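Local structure of maltose/maltodextrin-binding protein (Thermus thermophilus, 2GH9) at residues 7-12 against 59-64; 111-116 against 233-238; 97-102 against 266-271. The protein binds maltotriose in a cleft between two lobes, probably serving as the periplasmic receptor that hands maltodextrins to an uptake transporter. One frame throughout, in Å; residues are numbered along the deposited sequence.

Contact 1. Residues 7-12 against 59-64. With GLC (alpha-D-glucopyranose), chain B.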
loop_
_atom_site.group_PDB
_atom_site.type_symbol
_atom_site.label_atom_id
_atom_site.label_comp_id
_atom_site.label_asym_id
_atom_site.label_seq_id
_atom_site.Cartn_x
_atom_site.Cartn_y
_atom_site.Cartn_z
ATOM N N THR A 7 4.441 -7.511 13.117
ATOM C CA THR A 7 4.816 -6.536 12.083
ATOM C C THR A 7 5.213 -7.196 10.763
ATOM O O THR A 7 5.778 -8.284 10.757
ATOM C CB THR A 7 5.997 -5.635 12.560
ATOM O OG1 THR A 7 6.209 -4.594 11.615
ATOM C CG2 THR A 7 7.277 -6.435 12.741
ATOM N N HIS A 8 4.938 -6.503 9.663
ATOM C CA HIS A 8 5.375 -6.909 8.316
ATOM C C HIS A 8 6.615 -6.137 7.861
ATOM O O HIS A 8 7.073 -6.259 6.709
ATOM C CB HIS A 8 4.256 -6.748 7.282
ATOM C CG HIS A 8 3.618 -5.388 7.244
ATOM N ND1 HIS A 8 4.054 -4.378 6.410
ATOM C CD2 HIS A 8 2.523 -4.898 7.882
ATOM C CE1 HIS A 8 3.285 -3.314 6.570
ATOM N NE2 HIS A 8 2.332 -3.612 7.437
ATOM N N PHE A 9 7.171 -5.349 8.775
ATOM C CA PHE A 9 8.331 -4.557 8.466
ATOM C C PHE A 9 9.580 -5.443 8.358
ATOM O O PHE A 9 9.716 -6.466 9.046
ATOM C CB PHE A 9 8.588 -3.493 9.551
ATOM C CG PHE A 9 7.505 -2.465 9.700
ATOM C CD1 PHE A 9 6.477 -2.334 8.775
ATOM C CD2 PHE A 9 7.524 -1.608 10.789
ATOM C CE1 PHE A 9 5.500 -1.388 8.934
ATOM C CE2 PHE A 9 6.554 -0.657 10.956
ATOM C CZ PHE A 9 5.546 -0.532 10.019
ATOM N N GLY A 10 10.491 -5.023 7.491
ATOM C CA GLY A 10 11.830 -5.584 7.432
ATOM C C GLY A 10 12.827 -4.470 7.325
ATOM O O GLY A 10 12.456 -3.290 7.325
ATOM N N GLY A 11 14.104 -4.849 7.292
ATOM C CA GLY A 11 15.175 -3.927 7.047
ATOM C C GLY A 11 15.246 -2.800 8.054
ATOM O O GLY A 11 14.995 -3.012 9.250
ATOM N N PRO A 12 15.631 -1.602 7.582
ATOM C CA PRO A 12 15.649 -0.392 8.412
ATOM C C PRO A 12 14.339 -0.094 9.159
ATOM O O PRO A 12 14.382 0.378 10.314
ATOM C CB PRO A 12 15.971 0.700 7.411
ATOM C CG PRO A 12 16.807 0.012 6.388
ATOM C CD PRO A 12 16.128 -1.320 6.218
ATOM N N VAL A 59 -0.701 -4.513 16.243
ATOM C CA VAL A 59 -0.126 -4.706 14.905
ATOM C C VAL A 59 0.414 -3.362 14.498
ATOM O O VAL A 59 -0.322 -2.375 14.502
ATOM C CB VAL A 59 -1.136 -5.196 13.845
ATOM C CG1 VAL A 59 -0.392 -5.563 12.529
ATOM C CG2 VAL A 59 -1.912 -6.396 14.332
ATOM N N VAL A 60 1.717 -3.328 14.236
ATOM C CA VAL A 60 2.428 -2.166 13.708
ATOM C C VAL A 60 3.012 -2.557 12.339
ATOM O O VAL A 60 4.068 -3.204 12.283
ATOM C CB VAL A 60 3.565 -1.776 14.642
ATOM C CG1 VAL A 60 4.306 -0.563 14.094
ATOM C CG2 VAL A 60 3.034 -1.500 16.070
ATOM N N THR A 61 2.387 -2.206 11.215
ATOM C CA THR A 61 1.117 -1.506 11.074
ATOM C C THR A 61 0.198 -2.324 10.159
ATOM O O THR A 61 0.638 -3.274 9.493
ATOM C CB THR A 61 1.330 -0.129 10.413
ATOM O OG1 THR A 61 2.244 -0.264 9.301
ATOM C CG2 THR A 61 1.884 0.894 11.452
ATOM N N VAL A 62 -1.072 -1.945 10.112
ATOM C CA VAL A 62 -1.997 -2.490 9.128
ATOM C C VAL A 62 -2.388 -1.415 8.122
ATOM O O VAL A 62 -2.472 -0.243 8.474
ATOM C CB VAL A 62 -3.317 -3.043 9.786
ATOM C CG1 VAL A 62 -3.007 -4.185 10.783
ATOM C CG2 VAL A 62 -4.175 -1.878 10.441
ATOM N N PRO A 63 -2.675 -1.818 6.866
ATOM C CA PRO A 63 -3.217 -0.882 5.889
ATOM C C PRO A 63 -4.684 -0.654 6.197
ATOM O O PRO A 63 -5.370 -1.552 6.690
ATOM C CB PRO A 63 -3.053 -1.625 4.552
ATOM C CG PRO A 63 -3.173 -3.053 4.940
ATOM C CD PRO A 63 -2.550 -3.172 6.311
ATOM N N HIS A 64 -5.156 0.543 5.924
ATOM C CA HIS A 64 -6.523 0.919 6.273
ATOM C C HIS A 64 -7.643 0.169 5.571
ATOM O O HIS A 64 -8.772 0.174 6.055
ATOM C CB HIS A 64 -6.715 2.410 6.102
ATOM C CG HIS A 64 -6.935 2.857 4.687
ATOM N ND1 HIS A 64 -5.917 3.335 3.890
ATOM C CD2 HIS A 64 -8.074 2.964 3.953
ATOM C CE1 HIS A 64 -6.421 3.713 2.724
ATOM N NE2 HIS A 64 -7.725 3.488 2.731
HETATM C C1 GLC B . 5.911 -5.486 2.819
HETATM C C2 GLC B . 5.638 -4.010 3.104
HETATM C C3 GLC B . 4.195 -3.685 2.772
HETATM C C4 GLC B . 3.914 -4.044 1.304
HETATM C C5 GLC B . 4.205 -5.528 1.030
HETATM C C6 GLC B . 4.099 -5.854 -0.472
HETATM O O1 GLC B . 5.194 -6.265 3.773
HETATM O O2 GLC B . 5.955 -3.684 4.475
HETATM O O3 GLC B . 3.887 -2.305 3.026
HETATM O O4 GLC B . 2.528 -3.889 1.056
HETATM O O5 GLC B . 5.519 -5.842 1.487
HETATM O O6 GLC B . 4.429 -7.230 -0.744
#
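The H8 imidazole makes its polar contacts at its edge. T61 O and the sugar oxygen O2 of GLC (chain B) both lie near the ring plane. F9 CD1 sits over one ring face, offset toward the rim, and F39 meets H8 edge-to-face. The F9 ring has T7 OG1 and V60 O over one face, both toward the rim. T61 OG1 is at its edge, 3.4 Å from F9 CZ, but hydrogen-bonds to Q269. V60 CG1 adds an apolar contact, 3.9 Å from F9 CE2. H8 ND1 and O2 of GLC (chain B) share a hydrogen bond of 2.8 Å in which either could be the donor. H8 NE2 gives a weak bond to T61 O at 2.7 Å, bent to 121°.

T7 ends strand 3-7 in the alpha/beta lobe of a periplasmic binding protein. H8 follows that strand and faces the cleft. V60 and T61 lie at the corner within the neighbouring parallel strand 58-63, and the V60-T61 peptide is cis.

T7 OG1 is anti to its own backbone N (chi1 -172°). It donates to V60 O at 2.6 Å, nearly along the C=O axis. The same oxygen, T7 OG1, accepts from F9 N at 3.1 Å, which makes an ST turn. T61 N is buried here without a hydrogen-bond partner.

Contact 2. Residues 111-116 against 233-238. With GLC (alpha-D-glucopyranose), chain C; GLC (alpha-D-glucopyranose), chain B.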
loop_
_atom_site.group_PDB
_atom_site.type_symbol
_atom_site.label_atom_id
_atom_site.label_comp_id
_atom_site.label_asym_id
_atom_site.label_seq_id
_atom_site.Cartn_x
_atom_site.Cartn_y
_atom_site.Cartn_z
ATOM N N PHE A 111 1.290 6.463 8.782
ATOM C CA PHE A 111 2.021 6.711 7.539
ATOM C C PHE A 111 1.127 6.608 6.324
ATOM O O PHE A 111 0.154 5.835 6.307
ATOM C CB PHE A 111 3.178 5.715 7.397
ATOM C CG PHE A 111 3.978 5.534 8.656
ATOM C CD1 PHE A 111 4.791 6.556 9.123
ATOM C CD2 PHE A 111 3.920 4.351 9.370
ATOM C CE1 PHE A 111 5.517 6.403 10.308
ATOM C CE2 PHE A 111 4.659 4.194 10.540
ATOM C CZ PHE A 111 5.454 5.229 11.001
ATOM N N ALA A 112 1.425 7.421 5.325
ATOM C CA ALA A 112 0.735 7.370 4.052
ATOM C C ALA A 112 1.704 6.863 3.003
ATOM O O ALA A 112 2.917 7.061 3.106
ATOM C CB ALA A 112 0.193 8.743 3.682
ATOM N N GLU A 113 1.163 6.192 1.991
ATOM C CA GLU A 113 1.981 5.559 0.982
ATOM C C GLU A 113 1.191 5.377 -0.296
ATOM O O GLU A 113 -0.024 5.333 -0.286
ATOM C CB GLU A 113 2.416 4.186 1.475
ATOM C CG GLU A 113 1.236 3.252 1.788
ATOM C CD GLU A 113 1.639 2.016 2.535
ATOM O OE1 GLU A 113 2.767 2.009 3.035
ATOM O OE2 GLU A 113 0.844 1.034 2.603
ATOM N N SER A 114 1.919 5.220 -1.391
ATOM C CA SER A 114 1.328 4.825 -2.661
ATOM C C SER A 114 2.440 4.258 -3.503
ATOM O O SER A 114 3.615 4.507 -3.235
ATOM C CB SER A 114 0.688 6.036 -3.372
ATOM O OG SER A 114 1.657 6.795 -4.077
ATOM N N VAL A 115 2.089 3.506 -4.540
ATOM C CA VAL A 115 3.077 3.193 -5.558
ATOM C C VAL A 115 3.382 4.419 -6.408
ATOM O O VAL A 115 2.622 5.399 -6.469
ATOM C CB VAL A 115 2.669 1.970 -6.473
ATOM C CG1 VAL A 115 2.559 0.708 -5.621
ATOM C CG2 VAL A 115 1.380 2.260 -7.284
ATOM N N ALA A 116 4.546 4.356 -7.041
ATOM C CA ALA A 116 5.033 5.393 -7.932
ATOM C C ALA A 116 6.140 4.804 -8.827
ATOM O O ALA A 116 6.635 3.697 -8.598
ATOM C CB ALA A 116 5.596 6.560 -7.147
ATOM N N GLY A 233 6.283 1.273 -3.895
ATOM C CA GLY A 233 5.976 2.281 -2.915
ATOM C C GLY A 233 7.044 2.480 -1.858
ATOM O O GLY A 233 8.064 1.769 -1.832
ATOM N N PRO A 234 6.798 3.443 -0.962
ATOM C CA PRO A 234 7.831 3.919 -0.036
ATOM C C PRO A 234 8.279 2.879 1.007
ATOM O O PRO A 234 9.341 3.034 1.599
ATOM C CB PRO A 234 7.174 5.148 0.619
ATOM C CG PRO A 234 5.732 4.939 0.462
ATOM C CD PRO A 234 5.540 4.190 -0.806
ATOM N N TRP A 235 7.471 1.845 1.212
ATOM C CA TRP A 235 7.849 0.697 2.031
ATOM C C TRP A 235 9.126 0.003 1.585
ATOM O O TRP A 235 9.699 -0.766 2.365
ATOM C CB TRP A 235 6.722 -0.361 2.068
ATOM C CG TRP A 235 6.291 -0.791 0.721
ATOM C CD1 TRP A 235 6.872 -1.739 -0.083
ATOM C CD2 TRP A 235 5.196 -0.256 -0.012
ATOM N NE1 TRP A 235 6.188 -1.817 -1.286
ATOM C CE2 TRP A 235 5.157 -0.915 -1.260
ATOM C CE3 TRP A 235 4.235 0.730 0.265
ATOM C CZ2 TRP A 235 4.174 -0.648 -2.212
ATOM C CZ3 TRP A 235 3.261 0.987 -0.680
ATOM C CH2 TRP A 235 3.250 0.307 -1.911
ATOM N N ALA A 236 9.531 0.222 0.328
ATOM C CA ALA A 236 10.691 -0.446 -0.278
ATOM C C ALA A 236 11.977 0.402 -0.160
ATOM O O ALA A 236 13.077 -0.099 -0.394
ATOM C CB ALA A 236 10.393 -0.742 -1.754
ATOM N N LEU A 237 11.816 1.672 0.214
ATOM C CA LEU A 237 12.888 2.654 0.193
ATOM C C LEU A 237 13.958 2.425 1.241
ATOM O O LEU A 237 15.106 2.770 0.994
ATOM C CB LEU A 237 12.333 4.073 0.315
ATOM C CG LEU A 237 11.527 4.541 -0.893
ATOM C CD1 LEU A 237 11.011 5.976 -0.754
ATOM C CD2 LEU A 237 12.316 4.383 -2.197
ATOM N N GLY A 238 13.587 1.840 2.386
ATOM C CA GLY A 238 14.547 1.485 3.425
ATOM C C GLY A 238 15.672 0.631 2.858
ATOM O O GLY A 238 16.851 0.951 3.033
HETATM C C1 GLC C . 2.186 -2.931 0.041
HETATM C C2 GLC C . 1.148 -1.981 0.609
HETATM C C3 GLC C . -0.166 -2.753 0.864
HETATM C C4 GLC C . -0.643 -3.534 -0.350
HETATM C C5 GLC C . 0.493 -4.388 -0.907
HETATM C C6 GLC C . 0.081 -5.056 -2.224
HETATM O O2 GLC C . 1.615 -1.440 1.848
HETATM O O3 GLC C . -1.173 -1.865 1.301
HETATM O O4 GLC C . -1.763 -4.367 0.011
HETATM O O5 GLC C . 1.674 -3.584 -1.128
HETATM O O6 GLC C . 0.790 -6.276 -2.455
HETATM C C1 GLC B . 5.911 -5.486 2.819
HETATM C C2 GLC B . 5.638 -4.010 3.104
HETATM C C3 GLC B . 4.195 -3.685 2.772
HETATM C C4 GLC B . 3.914 -4.044 1.304
HETATM C C5 GLC B . 4.205 -5.528 1.030
HETATM C C6 GLC B . 4.099 -5.854 -0.472
HETATM O O1 GLC B . 5.194 -6.265 3.773
HETATM O O2 GLC B . 5.955 -3.684 4.475
HETATM O O3 GLC B . 3.887 -2.305 3.026
HETATM O O4 GLC B . 2.528 -3.889 1.056
HETATM O O5 GLC B . 5.519 -5.842 1.487
HETATM O O6 GLC B . 4.429 -7.230 -0.744
#
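E113 crosses the edge of the W235 indole at about a right angle and reaches a bound sugar. Its CB starts against the proline ring, 3.5 Å from P234 CG. Its CG lies between the backbone N and the carbonyl carbon (chi1 59°), in the plane of the indole and 3.9 Å from W235 CZ3. From there the chain is extended, and CD passes W235 CE3 at 3.7 Å. OE1 comes to 3.4 Å from W235 CE3, near the ring plane, and also forms a salt bridge with R305. OE2 accepts a hydrogen bond of 2.7 Å from O2 of GLC (chain C) and another from Q269 NE2. The carboxylate and indole planes are 73° apart.

The indole itself is a platform for the sugar. Two units of the maltotriose lie over one face, with C1 of GLC (chain C) and C4 of GLC (chain B) both offset toward the rim. G233 CA lies over the opposite face, toward the rim and 3.4 Å above the plane. V115 CG1 meets the edge, 3.8 Å from W235 CH2.

Segment 111-116 leaves the sheet of one lobe and enters that of the other, so the contact sits where the lobes join. Here the S114 carbonyl oxygen meets the proline ring, with S114 O 3.1 Å from P234 CD. S114 O is buried with no hydrogen-bond partner. Residues 234-236 form a 3-10 turn leading into helix 237-242.

The chemistry divides the work. The indole face takes the carbon skeleton of the sugar, a common mode of carbohydrate recognition, while the carboxylate takes a hydroxyl. R305 would be expected to keep E113 ionised and a strong acceptor, and the negative OE1 probably suits the slightly positive CH edge of the ring.

Contact 3. Residues 97-102 against 266-271; sequences EAFTFG and LGVQGV
V268 and G270 form the surface on which A98 and F99 pack. Strand 265-273 runs antiparallel between strands 58-63 and 104-113 in the large sheet of one lobe of the periplasmic-binding-protein fold. Helix 93-98 ends against one side of it. F99 is the first residue to leave the helix, and the chain then enters the short strand 100-101.

Along the strand, V268 is the first to touch. Its side chain points at the helix end and splits its two methyls between the neighbours. CG2 meets A98 CB at 3.7 Å. CG1, anti to the backbone N (chi1 -178°), meets F99 CE2 at 3.8 Å. The carbonyl oxygen V268 O lies near the plane of the F99 ring at its edge, 3.4 Å from CE2. V268 N is hydrogen-bonded to H64 ND1, and the H64 side chain also touches A98 and F99.

Q269 points its side chain away from the helix end, to the pocket, where it touches the bound sugar. Only its backbone takes part here, with Q269 C 3.9 Å from F99 CE2. The strand thus has an apolar side under the helix end and a polar side on the pocket.

G270 receives the tip of the phenyl ring. G270 has no side chain, and the ring reaches its main chain obliquely. F99 CZ stops 3.4 Å from G270 CA and 3.2 Å from G270 N.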
loop_
_atom_site.group_PDB
_atom_site.type_symbol
_atom_site.label_atom_id
_atom_site.label_comp_id
_atom_site.label_asym_id
_atom_site.label_seq_id
_atom_site.Cartn_x
_atom_site.Cartn_y
_atom_site.Cartn_z
ATOM N N GLU A 97 -10.015 9.612 8.402
ATOM C CA GLU A 97 -11.123 8.923 7.748
ATOM C C GLU A 97 -10.776 7.473 7.423
ATOM O O GLU A 97 -11.624 6.593 7.550
ATOM C CB GLU A 97 -11.553 9.649 6.462
ATOM C CG GLU A 97 -12.223 11.011 6.667
ATOM C CD GLU A 97 -12.341 11.818 5.364
ATOM O OE1 GLU A 97 -13.286 11.568 4.569
ATOM O OE2 GLU A 97 -11.486 12.709 5.125
ATOM N N ALA A 98 -9.533 7.219 6.998
ATOM C CA ALA A 98 -9.099 5.849 6.669
ATOM C C ALA A 98 -9.274 4.887 7.863
ATOM O O ALA A 98 -9.633 3.729 7.682
ATOM C CB ALA A 98 -7.646 5.848 6.210
ATOM N N PHE A 99 -9.014 5.371 9.078
ATOM C CA PHE A 99 -9.088 4.519 10.263
ATOM C C PHE A 99 -10.346 4.700 11.094
ATOM O O PHE A 99 -10.422 4.192 12.218
ATOM C CB PHE A 99 -7.819 4.687 11.111
ATOM C CG PHE A 99 -6.741 3.754 10.697
ATOM C CD1 PHE A 99 -6.617 2.517 11.293
ATOM C CD2 PHE A 99 -5.897 4.075 9.631
ATOM C CE1 PHE A 99 -5.649 1.628 10.865
ATOM C CE2 PHE A 99 -4.930 3.186 9.196
ATOM C CZ PHE A 99 -4.801 1.974 9.801
ATOM N N THR A 100 -11.333 5.397 10.521
ATOM C CA THR A 100 -12.653 5.576 11.139
ATOM C C THR A 100 -13.661 4.601 10.515
ATOM O O THR A 100 -13.788 4.498 9.284
ATOM C CB THR A 100 -13.117 7.031 11.032
ATOM O OG1 THR A 100 -12.200 7.867 11.747
ATOM C CG2 THR A 100 -14.540 7.228 11.603
ATOM N N PHE A 101 -14.321 3.846 11.385
ATOM C CA PHE A 101 -15.354 2.895 10.996
ATOM C C PHE A 101 -16.453 2.817 12.072
ATOM O O PHE A 101 -16.170 2.732 13.267
ATOM C CB PHE A 101 -14.755 1.518 10.757
ATOM C CG PHE A 101 -15.677 0.586 10.023
ATOM C CD1 PHE A 101 -15.924 0.772 8.664
ATOM C CD2 PHE A 101 -16.328 -0.449 10.695
ATOM C CE1 PHE A 101 -16.783 -0.065 7.981
ATOM C CE2 PHE A 101 -17.184 -1.301 10.023
ATOM C CZ PHE A 101 -17.410 -1.118 8.663
ATOM N N GLY A 102 -17.705 2.845 11.638
ATOM C CA GLY A 102 -18.833 2.893 12.571
ATOM C C GLY A 102 -18.848 4.187 13.373
ATOM O O GLY A 102 -19.317 4.212 14.518
ATOM N N LEU A 266 -4.088 5.424 -2.514
ATOM C CA LEU A 266 -3.448 5.945 -1.323
ATOM C C LEU A 266 -3.776 4.957 -0.224
ATOM O O LEU A 266 -4.913 4.473 -0.110
ATOM C CB LEU A 266 -3.934 7.366 -0.993
ATOM C CG LEU A 266 -3.796 8.354 -2.164
ATOM C CD1 LEU A 266 -4.488 9.687 -1.894
ATOM C CD2 LEU A 266 -2.330 8.592 -2.533
ATOM N N GLY A 267 -2.752 4.581 0.515
ATOM C CA GLY A 267 -2.896 3.654 1.609
ATOM C C GLY A 267 -2.451 4.375 2.849
ATOM O O GLY A 267 -1.493 5.127 2.807
ATOM N N VAL A 268 -3.151 4.137 3.949
ATOM C CA VAL A 268 -2.729 4.630 5.243
ATOM C C VAL A 268 -2.399 3.439 6.116
ATOM O O VAL A 268 -3.227 2.528 6.285
ATOM C CB VAL A 268 -3.801 5.518 5.909
ATOM C CG1 VAL A 268 -3.286 6.041 7.216
ATOM C CG2 VAL A 268 -4.199 6.651 4.985
ATOM N N GLN A 269 -1.176 3.438 6.644
ATOM C CA GLN A 269 -0.759 2.448 7.612
ATOM C C GLN A 269 -0.996 3.000 9.019
ATOM O O GLN A 269 -0.625 4.128 9.310
ATOM C CB GLN A 269 0.713 2.106 7.428
ATOM C CG GLN A 269 1.053 1.448 6.093
ATOM C CD GLN A 269 0.831 -0.055 6.064
ATOM O OE1 GLN A 269 0.893 -0.732 7.087
ATOM N NE2 GLN A 269 0.581 -0.584 4.873
ATOM N N GLY A 270 -1.587 2.183 9.884
ATOM C CA GLY A 270 -1.846 2.594 11.262
ATOM C C GLY A 270 -1.635 1.494 12.263
ATOM O O GLY A 270 -1.637 0.281 11.923
ATOM N N VAL A 271 -1.432 1.907 13.512
ATOM C CA VAL A 271 -1.281 0.965 14.595
ATOM C C VAL A 271 -2.670 0.606 15.134
ATOM O O VAL A 271 -3.507 1.500 15.384
ATOM C CB VAL A 271 -0.403 1.523 15.749
ATOM C CG1 VAL A 271 -0.268 0.476 16.842
ATOM C CG2 VAL A 271 1.011 1.996 15.230
#

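How the contacts relate
All three contacts are buried; contact 2 lies nearest the centre of the chain. All three reach the same large sheet: its strand 265-273 supplies one side of contact 3 and neighbours strand 58-63 of contact 1 and strand 104-113 of contact 2. Contacts 1 and 2 face the cleft and share GLC (chain B). Contact 1 is held across its segments by hydrogen bonds to backbone carbonyls. Contact 2 is packing between its segments, with polar bonds to the sugar and to residues outside. Contact 3 is mainly apolar packing behind the strand, whose Q269 side chain joins contacts 1 and 2. P12 CG packs on G238 O at 3.5 Å.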